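PDB 2NUH: periplasmic divalent cation tolerance protein from Xylella fastidiosa, which is of unknown function but belongs to the CutA family and may bind copper ions. Local coordinates for residues Ser3-Pro13 and Pro79-Val90; Leu59-Val67 and Tyr97-Asp106. One frame throughout, in Å; residues are numbered along the deposited sequence.

Interaction 1: Ser3-Pro13 and Pro79-Val90; sequences SDVYLIFSTCP and PYRLPEAIAVQV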
loop_
_atom_site.group_PDB
_atom_site.type_symbol
_atom_site.label_atom_id
_atom_site.label_comp_id
_atom_site.label_asym_id
_atom_site.label_seq_id
_atom_site.Cartn_x
_atom_site.Cartn_y
_atom_site.Cartn_z
ATOM N N SER A 3 -3.983 16.094 8.047
ATOM C CA SER A 3 -4.352 14.977 8.955
ATOM C C SER A 3 -3.162 14.050 9.100
ATOM O O SER A 3 -2.186 14.148 8.348
ATOM C CB SER A 3 -5.538 14.188 8.389
ATOM O OG SER A 3 -5.084 13.120 7.572
ATOM N N ASP A 4 -3.249 13.142 10.062
ATOM C CA ASP A 4 -2.211 12.142 10.221
ATOM C C ASP A 4 -2.480 10.822 9.495
ATOM O O ASP A 4 -1.766 9.854 9.682
ATOM C CB ASP A 4 -1.492 12.115 11.598
ATOM C CG ASP A 4 -0.373 13.182 11.719
ATOM O OD1 ASP A 4 0.302 13.219 12.773
ATOM O OD2 ASP A 4 -0.171 13.977 10.772
ATOM N N VAL A 5 -3.505 10.811 8.646
ATOM C CA VAL A 5 -3.754 9.670 7.782
ATOM C C VAL A 5 -2.870 9.778 6.538
ATOM O O VAL A 5 -2.656 10.862 5.993
ATOM C CB VAL A 5 -5.248 9.553 7.414
ATOM C CG1 VAL A 5 -5.451 8.550 6.291
ATOM C CG2 VAL A 5 -6.044 9.143 8.640
ATOM N N TYR A 6 -2.332 8.634 6.128
ATOM C CA TYR A 6 -1.522 8.545 4.937
ATOM C C TYR A 6 -2.055 7.486 4.017
ATOM O O TYR A 6 -2.530 6.448 4.462
ATOM C CB TYR A 6 -0.090 8.172 5.313
ATOM C CG TYR A 6 0.674 9.368 5.811
ATOM C CD1 TYR A 6 1.613 9.995 5.011
ATOM C CD2 TYR A 6 0.425 9.897 7.073
ATOM C CE1 TYR A 6 2.307 11.110 5.463
ATOM C CE2 TYR A 6 1.100 11.009 7.519
ATOM C CZ TYR A 6 2.040 11.607 6.715
ATOM O OH TYR A 6 2.712 12.723 7.166
ATOM N N LEU A 7 -1.960 7.769 2.726
ATOM C CA LEU A 7 -2.322 6.825 1.697
ATOM C C LEU A 7 -1.017 6.349 1.100
ATOM O O LEU A 7 -0.236 7.157 0.599
ATOM C CB LEU A 7 -3.153 7.534 0.623
ATOM C CG LEU A 7 -3.763 6.790 -0.561
ATOM C CD1 LEU A 7 -4.570 5.590 -0.122
ATOM C CD2 LEU A 7 -4.635 7.752 -1.330
ATOM N N ILE A 8 -0.768 5.049 1.167
ATOM C CA ILE A 8 0.444 4.498 0.574
ATOM C C ILE A 8 0.085 3.792 -0.704
ATOM O O ILE A 8 -0.819 2.968 -0.717
ATOM C CB ILE A 8 1.126 3.491 1.511
ATOM C CG1 ILE A 8 1.455 4.160 2.846
ATOM C CG2 ILE A 8 2.388 2.919 0.863
ATOM C CD1 ILE A 8 1.897 3.174 3.906
ATOM N N PHE A 9 0.807 4.136 -1.766
ATOM C CA PHE A 9 0.672 3.477 -3.047
ATOM C C PHE A 9 1.747 2.429 -3.165
ATOM O O PHE A 9 2.909 2.688 -2.897
ATOM C CB PHE A 9 0.835 4.487 -4.180
ATOM C CG PHE A 9 -0.250 5.510 -4.236
ATOM C CD1 PHE A 9 -1.245 5.429 -5.198
ATOM C CD2 PHE A 9 -0.275 6.563 -3.338
ATOM C CE1 PHE A 9 -2.258 6.386 -5.251
ATOM C CE2 PHE A 9 -1.273 7.521 -3.388
ATOM C CZ PHE A 9 -2.271 7.418 -4.342
ATOM N N SER A 10 1.345 1.240 -3.581
ATOM C CA SER A 10 2.287 0.198 -3.933
ATOM C C SER A 10 1.685 -0.573 -5.079
ATOM O O SER A 10 0.521 -0.384 -5.399
ATOM C CB SER A 10 2.528 -0.739 -2.753
ATOM O OG SER A 10 3.566 -1.651 -3.059
ATOM N N THR A 11 2.468 -1.423 -5.718
ATOM C CA THR A 11 1.911 -2.332 -6.697
ATOM C C THR A 11 2.445 -3.705 -6.413
ATOM O O THR A 11 3.510 -3.843 -5.808
ATOM C CB THR A 11 2.284 -1.964 -8.135
ATOM O OG1 THR A 11 3.704 -1.989 -8.277
ATOM C CG2 THR A 11 1.776 -0.601 -8.498
ATOM N N CYS A 12 1.712 -4.719 -6.832
ATOM C CA CYS A 12 2.229 -6.076 -6.742
ATOM C C CYS A 12 1.909 -6.797 -8.016
ATOM O O CYS A 12 1.039 -6.379 -8.769
ATOM C CB CYS A 12 1.666 -6.893 -5.583
ATOM S SG CYS A 12 -0.053 -6.663 -5.312
ATOM N N PRO A 13 2.627 -7.886 -8.274
ATOM C CA PRO A 13 2.509 -8.530 -9.571
ATOM C C PRO A 13 1.216 -9.297 -9.785
ATOM O O PRO A 13 0.837 -9.540 -10.935
ATOM C CB PRO A 13 3.690 -9.493 -9.595
ATOM C CG PRO A 13 3.995 -9.766 -8.164
ATOM C CD PRO A 13 3.648 -8.513 -7.417
ATOM N N PRO A 79 6.850 -9.655 -3.433
ATOM C CA PRO A 79 7.628 -10.354 -4.441
ATOM C C PRO A 79 8.792 -9.562 -4.980
ATOM O O PRO A 79 9.802 -10.136 -5.362
ATOM C CB PRO A 79 6.622 -10.551 -5.575
ATOM C CG PRO A 79 5.328 -10.635 -4.885
ATOM C CD PRO A 79 5.418 -9.623 -3.780
ATOM N N TYR A 80 8.644 -8.246 -5.061
ATOM C CA TYR A 80 9.684 -7.444 -5.667
ATOM C C TYR A 80 10.760 -7.097 -4.668
ATOM O O TYR A 80 10.478 -6.825 -3.502
ATOM C CB TYR A 80 9.147 -6.122 -6.199
ATOM C CG TYR A 80 8.039 -6.204 -7.218
ATOM C CD1 TYR A 80 7.793 -7.355 -7.954
ATOM C CD2 TYR A 80 7.248 -5.094 -7.451
ATOM C CE1 TYR A 80 6.773 -7.393 -8.884
ATOM C CE2 TYR A 80 6.232 -5.118 -8.379
ATOM C CZ TYR A 80 5.994 -6.270 -9.087
ATOM O OH TYR A 80 4.975 -6.283 -10.007
ATOM N N ARG A 81 11.992 -7.067 -5.159
ATOM C CA ARG A 81 13.114 -6.614 -4.360
ATOM C C ARG A 81 12.970 -5.147 -3.997
ATOM O O ARG A 81 13.336 -4.741 -2.903
ATOM C CB ARG A 81 14.426 -6.861 -5.108
ATOM C CG ARG A 81 15.675 -6.391 -4.367
ATOM C CD ARG A 81 16.948 -7.081 -4.859
ATOM N NE ARG A 81 18.142 -6.329 -4.468
ATOM C CZ ARG A 81 19.318 -6.868 -4.150
ATOM N NH1 ARG A 81 19.486 -8.185 -4.150
ATOM N NH2 ARG A 81 20.331 -6.079 -3.810
ATOM N N LEU A 82 12.452 -4.353 -4.926
ATOM C CA LEU A 82 12.291 -2.941 -4.672
ATOM C C LEU A 82 10.875 -2.550 -5.063
ATOM O O LEU A 82 10.627 -2.165 -6.201
ATOM C CB LEU A 82 13.314 -2.141 -5.472
ATOM C CG LEU A 82 13.245 -0.627 -5.265
ATOM C CD1 LEU A 82 13.321 -0.273 -3.794
ATOM C CD2 LEU A 82 14.350 0.050 -6.046
ATOM N N PRO A 83 9.933 -2.676 -4.127
ATOM C CA PRO A 83 8.571 -2.328 -4.482
ATOM C C PRO A 83 8.308 -0.845 -4.413
ATOM O O PRO A 83 8.995 -0.106 -3.719
ATOM C CB PRO A 83 7.734 -3.037 -3.424
ATOM C CG PRO A 83 8.625 -3.181 -2.253
ATOM C CD PRO A 83 10.053 -3.153 -2.738
ATOM N N GLU A 84 7.299 -0.433 -5.158
ATOM C CA GLU A 84 6.748 0.888 -4.994
ATOM C C GLU A 84 6.199 1.026 -3.585
ATOM O O GLU A 84 5.450 0.169 -3.101
ATOM C CB GLU A 84 5.638 1.085 -6.016
ATOM C CG GLU A 84 4.858 2.380 -5.864
ATOM C CD GLU A 84 3.686 2.408 -6.802
ATOM O OE1 GLU A 84 2.540 2.325 -6.340
ATOM O OE2 GLU A 84 3.925 2.462 -8.017
ATOM N N ALA A 85 6.580 2.098 -2.911
ATOM C CA ALA A 85 5.981 2.377 -1.622
ATOM C C ALA A 85 6.136 3.855 -1.415
ATOM O O ALA A 85 7.190 4.334 -1.041
ATOM C CB ALA A 85 6.653 1.595 -0.507
ATOM N N ILE A 86 5.079 4.585 -1.737
ATOM C CA ILE A 86 5.122 6.028 -1.609
ATOM C C ILE A 86 3.877 6.465 -0.880
ATOM O O ILE A 86 2.781 6.003 -1.183
ATOM C CB ILE A 86 5.219 6.729 -2.969
ATOM C CG1 ILE A 86 4.174 6.183 -3.945
ATOM C CG2 ILE A 86 6.619 6.543 -3.541
ATOM C CD1 ILE A 86 4.154 6.877 -5.300
ATOM N N ALA A 87 4.063 7.324 0.111
ATOM C CA ALA A 87 2.971 7.704 0.992
ATOM C C ALA A 87 2.643 9.147 0.779
ATOM O O ALA A 87 3.533 10.000 0.680
ATOM C CB ALA A 87 3.333 7.447 2.457
ATOM N N VAL A 88 1.347 9.414 0.710
ATOM C CA VAL A 88 0.860 10.759 0.530
ATOM C C VAL A 88 0.041 11.094 1.767
ATOM O O VAL A 88 -0.803 10.310 2.198
ATOM C CB VAL A 88 -0.001 10.848 -0.727
ATOM C CG1 VAL A 88 -0.597 12.215 -0.841
ATOM C CG2 VAL A 88 0.816 10.520 -1.957
ATOM N N GLN A 89 0.322 12.247 2.354
ATOM C CA GLN A 89 -0.443 12.718 3.494
ATOM C C GLN A 89 -1.842 13.141 3.069
ATOM O O GLN A 89 -2.012 13.872 2.095
ATOM C CB GLN A 89 0.261 13.897 4.160
ATOM C CG GLN A 89 -0.375 14.280 5.487
ATOM C CD GLN A 89 0.375 15.365 6.213
ATOM O OE1 GLN A 89 0.240 15.511 7.427
ATOM N NE2 GLN A 89 1.181 16.129 5.483
ATOM N N VAL A 90 -2.841 12.678 3.808
ATOM C CA VAL A 90 -4.208 13.135 3.612
ATOM C C VAL A 90 -4.338 14.520 4.223
ATOM O O VAL A 90 -3.980 14.732 5.379
ATOM C CB VAL A 90 -5.207 12.140 4.224
ATOM C CG1 VAL A 90 -6.605 12.738 4.342
ATOM C CG2 VAL A 90 -5.237 10.877 3.380
HETATM O O HOH W 1 5.728 -2.300 -6.495
#

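Interaction 2: Leu59-Val67 and Tyr97-Asp106; sequences LIKTNAVHV and YLTWINTEID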
loop_
_atom_site.group_PDB
_atom_site.type_symbol
_atom_site.label_atom_id
_atom_site.label_comp_id
_atom_site.label_asym_id
_atom_site.label_seq_id
_atom_site.Cartn_x
_atom_site.Cartn_y
_atom_site.Cartn_z
ATOM N N LEU A 59 -3.723 0.626 -2.619
ATOM C CA LEU A 59 -3.921 1.875 -1.913
ATOM C C LEU A 59 -4.088 1.490 -0.467
ATOM O O LEU A 59 -5.092 0.902 -0.080
ATOM C CB LEU A 59 -5.175 2.613 -2.392
ATOM C CG LEU A 59 -5.226 3.162 -3.807
ATOM C CD1 LEU A 59 -6.604 3.716 -4.061
ATOM C CD2 LEU A 59 -4.207 4.250 -3.982
ATOM N N ILE A 60 -3.082 1.810 0.322
ATOM C CA ILE A 60 -3.029 1.382 1.706
ATOM C C ILE A 60 -3.346 2.571 2.573
ATOM O O ILE A 60 -2.693 3.599 2.468
ATOM C CB ILE A 60 -1.633 0.867 2.026
ATOM C CG1 ILE A 60 -1.350 -0.364 1.183
ATOM C CG2 ILE A 60 -1.510 0.512 3.490
ATOM C CD1 ILE A 60 0.123 -0.616 0.967
ATOM N N LYS A 61 -4.346 2.437 3.440
ATOM C CA LYS A 61 -4.741 3.549 4.291
ATOM C C LYS A 61 -4.196 3.300 5.682
ATOM O O LYS A 61 -4.493 2.297 6.305
ATOM C CB LYS A 61 -6.262 3.671 4.347
ATOM C CG LYS A 61 -6.884 4.515 3.240
ATOM C CD LYS A 61 -6.948 3.799 1.916
ATOM C CE LYS A 61 -8.090 2.810 1.866
ATOM N NZ LYS A 61 -8.043 2.026 0.616
ATOM N N THR A 62 -3.399 4.228 6.175
ATOM C CA THR A 62 -2.777 4.040 7.463
ATOM C C THR A 62 -2.614 5.407 8.098
ATOM O O THR A 62 -3.203 6.370 7.634
ATOM C CB THR A 62 -1.445 3.262 7.322
ATOM O OG1 THR A 62 -0.934 2.936 8.622
ATOM C CG2 THR A 62 -0.417 4.035 6.522
ATOM N N ASN A 63 -1.839 5.496 9.164
ATOM C CA ASN A 63 -1.558 6.791 9.749
ATOM C C ASN A 63 -0.073 7.000 9.923
ATOM O O ASN A 63 0.717 6.090 9.689
ATOM C CB ASN A 63 -2.339 6.996 11.060
ATOM C CG ASN A 63 -1.922 6.044 12.156
ATOM O OD1 ASN A 63 -0.910 5.360 12.039
ATOM N ND2 ASN A 63 -2.700 5.994 13.234
ATOM N N ALA A 64 0.303 8.201 10.339
ATOM C CA ALA A 64 1.692 8.597 10.385
ATOM C C ALA A 64 2.496 7.633 11.221
ATOM O O ALA A 64 3.599 7.263 10.842
ATOM C CB ALA A 64 1.826 10.009 10.954
ATOM N N VAL A 65 1.951 7.225 12.363
ATOM C CA VAL A 65 2.752 6.409 13.268
ATOM C C VAL A 65 2.948 4.998 12.733
ATOM O O VAL A 65 3.811 4.272 13.220
ATOM C CB VAL A 65 2.239 6.411 14.724
ATOM C CG1 VAL A 65 2.222 7.835 15.270
ATOM C CG2 VAL A 65 0.892 5.739 14.852
ATOM N N HIS A 66 2.170 4.616 11.721
ATOM C CA HIS A 66 2.317 3.279 11.142
ATOM C C HIS A 66 2.889 3.255 9.741
ATOM O O HIS A 66 3.088 2.183 9.191
ATOM C CB HIS A 66 0.984 2.534 11.116
ATOM C CG HIS A 66 0.475 2.185 12.470
ATOM N ND1 HIS A 66 -0.302 3.048 13.212
ATOM C CD2 HIS A 66 0.637 1.074 13.223
ATOM C CE1 HIS A 66 -0.594 2.484 14.370
ATOM N NE2 HIS A 66 -0.041 1.283 14.401
ATOM N N VAL A 67 3.135 4.423 9.155
ATOM C CA VAL A 67 3.616 4.466 7.781
ATOM C C VAL A 67 4.866 3.621 7.574
ATOM O O VAL A 67 4.913 2.795 6.663
ATOM C CB VAL A 67 3.877 5.906 7.321
ATOM C CG1 VAL A 67 4.713 5.933 6.045
ATOM C CG2 VAL A 67 2.564 6.614 7.102
ATOM N N TYR A 97 -14.193 9.018 9.440
ATOM C CA TYR A 97 -13.395 8.080 8.664
ATOM C C TYR A 97 -11.933 8.135 9.087
ATOM O O TYR A 97 -11.295 7.099 9.272
ATOM C CB TYR A 97 -13.548 8.319 7.162
ATOM C CG TYR A 97 -12.788 7.296 6.371
ATOM C CD1 TYR A 97 -13.248 5.992 6.284
ATOM C CD2 TYR A 97 -11.597 7.624 5.759
ATOM C CE1 TYR A 97 -12.544 5.038 5.580
ATOM C CE2 TYR A 97 -10.890 6.677 5.055
ATOM C CZ TYR A 97 -11.373 5.397 4.975
ATOM O OH TYR A 97 -10.662 4.453 4.280
ATOM N N LEU A 98 -11.406 9.339 9.271
ATOM C CA LEU A 98 -10.042 9.487 9.763
ATOM C C LEU A 98 -9.922 8.875 11.147
ATOM O O LEU A 98 -8.938 8.187 11.446
ATOM C CB LEU A 98 -9.653 10.953 9.799
ATOM C CG LEU A 98 -9.750 11.707 8.477
ATOM C CD1 LEU A 98 -9.528 13.184 8.751
ATOM C CD2 LEU A 98 -8.763 11.204 7.433
ATOM N N THR A 99 -10.933 9.084 11.985
ATOM C CA THR A 99 -10.923 8.500 13.321
ATOM C C THR A 99 -10.932 6.979 13.233
ATOM O O THR A 99 -10.210 6.303 13.965
ATOM C CB THR A 99 -12.104 9.017 14.163
ATOM O OG1 THR A 99 -11.905 10.415 14.393
ATOM C CG2 THR A 99 -12.198 8.290 15.510
ATOM N N TRP A 100 -11.742 6.434 12.332
ATOM C CA TRP A 100 -11.796 4.985 12.156
ATOM C C TRP A 100 -10.437 4.400 11.747
ATOM O O TRP A 100 -9.996 3.391 12.304
ATOM C CB TRP A 100 -12.889 4.605 11.153
ATOM C CG TRP A 100 -12.878 3.164 10.815
ATOM C CD1 TRP A 100 -13.425 2.140 11.542
ATOM C CD2 TRP A 100 -12.264 2.565 9.673
ATOM N NE1 TRP A 100 -13.191 0.937 10.911
ATOM C CE2 TRP A 100 -12.482 1.170 9.761
ATOM C CE3 TRP A 100 -11.555 3.071 8.578
ATOM C CZ2 TRP A 100 -12.010 0.275 8.790
ATOM C CZ3 TRP A 100 -11.083 2.177 7.613
ATOM C CH2 TRP A 100 -11.315 0.798 7.730
ATOM N N ILE A 101 -9.757 5.044 10.807
ATOM C CA ILE A 101 -8.441 4.570 10.397
ATOM C C ILE A 101 -7.562 4.486 11.619
ATOM O O ILE A 101 -6.925 3.463 11.867
ATOM C CB ILE A 101 -7.803 5.493 9.353
ATOM C CG1 ILE A 101 -8.528 5.322 8.025
ATOM C CG2 ILE A 101 -6.302 5.176 9.191
ATOM C CD1 ILE A 101 -8.123 6.317 6.984
ATOM N N ASN A 102 -7.568 5.557 12.404
ATOM C CA ASN A 102 -6.683 5.643 13.550
ATOM C C ASN A 102 -7.039 4.641 14.618
ATOM O O ASN A 102 -6.150 4.007 15.182
ATOM C CB ASN A 102 -6.674 7.060 14.123
ATOM C CG ASN A 102 -5.842 8.004 13.293
ATOM O OD1 ASN A 102 -4.679 7.736 13.028
ATOM N ND2 ASN A 102 -6.431 9.123 12.881
ATOM N N THR A 103 -8.331 4.490 14.901
ATOM C CA THR A 103 -8.756 3.584 15.968
ATOM C C THR A 103 -8.547 2.123 15.588
ATOM O O THR A 103 -8.337 1.274 16.455
ATOM C CB THR A 103 -10.206 3.829 16.413
ATOM O OG1 THR A 103 -11.087 3.669 15.299
ATOM C CG2 THR A 103 -10.347 5.238 16.973
ATOM N N GLU A 104 -8.573 1.831 14.292
ATOM C CA GLU A 104 -8.300 0.480 13.826
ATOM C C GLU A 104 -6.890 0.027 14.127
ATOM O O GLU A 104 -6.652 -1.168 14.334
ATOM C CB GLU A 104 -8.531 0.357 12.323
ATOM C CG GLU A 104 -9.989 0.286 11.938
ATOM C CD GLU A 104 -10.660 -0.974 12.442
ATOM O OE1 GLU A 104 -11.431 -0.876 13.420
ATOM O OE2 GLU A 104 -10.413 -2.057 11.866
ATOM N N ILE A 105 -5.948 0.965 14.124
ATOM C CA ILE A 105 -4.536 0.595 14.189
ATOM C C ILE A 105 -3.790 1.132 15.404
ATOM O O ILE A 105 -2.713 0.640 15.727
ATOM C CB ILE A 105 -3.783 0.950 12.874
ATOM C CG1 ILE A 105 -3.792 2.455 12.601
ATOM C CG2 ILE A 105 -4.373 0.169 11.697
ATOM C CD1 ILE A 105 -3.136 2.816 11.250
ATOM N N ASP A 106 -4.353 2.132 16.076
ATOM C CA ASP A 106 -3.712 2.694 17.266
ATOM C C ASP A 106 -4.137 1.937 18.519
ATOM O O ASP A 106 -5.037 1.099 18.471
ATOM C CB ASP A 106 -4.039 4.181 17.414
ATOM C CG ASP A 106 -3.369 5.045 16.357
ATOM O OD1 ASP A 106 -3.786 6.210 16.203
ATOM O OD2 ASP A 106 -2.423 4.577 15.684
#

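Interaction 1: Ser3-Pro13 and Pro79-Val90
L7 and V88 form a hydrogen-bonded antiparallel pair, each backbone N giving to the other's O at 2.8 Å. F9 and I86 repeat the exchange, and V90 N adds a bond to V5 O. Between these rungs lie the non-hydrogen-bonded pairs Y6-Q89 and I8-A87. The face of Y6, I8 and A87 is well packed, I8 CG1 meeting A87 CB at 3.8 Å. Y6 lays one face of its ring over Q89 CA, a CH-pi contact 4.0 Å from the ring centroid; V67 and I71 of helix 67-77 add to this side, touching Y6 and A85. The pairing sets strand 86-89 beside strand 5-12 in the antiparallel sheet of the GlnB-like alpha/beta fold. The other face is the solvent side: I86 and V88 are exposed, although F9 CB still packs on I86 CG1 and F9 CE2 meets V88 CG2 at 3.9 Å. Buried polar groups take over where the strands part. S10 OG, anti to its own N (chi1 -173°), gives a short 2.6 Å bond to E84 O, while a water donates to T11 OG1 and accepts from E84 N. Y80 OH and T11 OG1 share E55, and P13 CD rests 3.6 Å from Y80 CE1. At the opposite, partly exposed end, V90 O receives both S3 N and S3 OG, the hydroxyl from above the carbonyl plane at 2.9 Å.

Interaction 2: Leu59-Val67 and Tyr97-Asp106
N63 and I105 each set the first branch of the side chain between backbone N and carbonyl carbon, N63 CG at chi1 65° and I105 CG1 at 62°, so that the amide of N63 reaches the C-terminal part of the helix and the isoleucine's CD1 comes in beside it. Both hydrogens of the N63 amide are used in its own plane: ND2 gives to N102 OD1 at 2.6 Å and to D106 OD2 at 2.8 Å, the carboxylate oxygen being met on its syn side. The other end of the amide, OD1, receives H66 ND1 at 2.7 Å. With these three bonds made, the rotation of the amide about CB-CG is fixed. H66 is covered on one face by I105 CB, 4.0 Å from the ring centroid, and met at its edge by D106 OD2, 3.1 Å from CE1. I105 CD1 also packs against T62 OG1 at 3.4 Å, a hydroxyl bonded to L30 O. Toward the N-terminal part of the helix segment the contact thins to I101 CG2 against T62 O and to Y97 OH beside the bent chain of K61, whose NZ turns away to L59 O and T35. Strand 59-63 and helix 97-105 run at 78° to each other, with strand 5-12 bonded alongside the strand through Y6 and I8, and strand 33-38 touching K61 and W100.

Overall arrangement
Along the chain the segments alternate: 3-13, 59-67, 79-90, then 97-106, so the two contacts interleave along the chain. Their centres lie 13 Å apart. Strand 5-12 links them, pairing with strand 86-89 in interaction 1 and with strand 50-63, which carries residues 59-63 of interaction 2. I8 N lies 2.7 Å from I60 O, and F9 packs on L59, while D4, just before strand 5-12, meets A64, just past the end of strand 50-63. Strand 86-89 is followed, after a short connection, by helix 95-105, so interaction 1 places the sheet strand and interaction 2 places the helix that follows it against the end of strand 50-63.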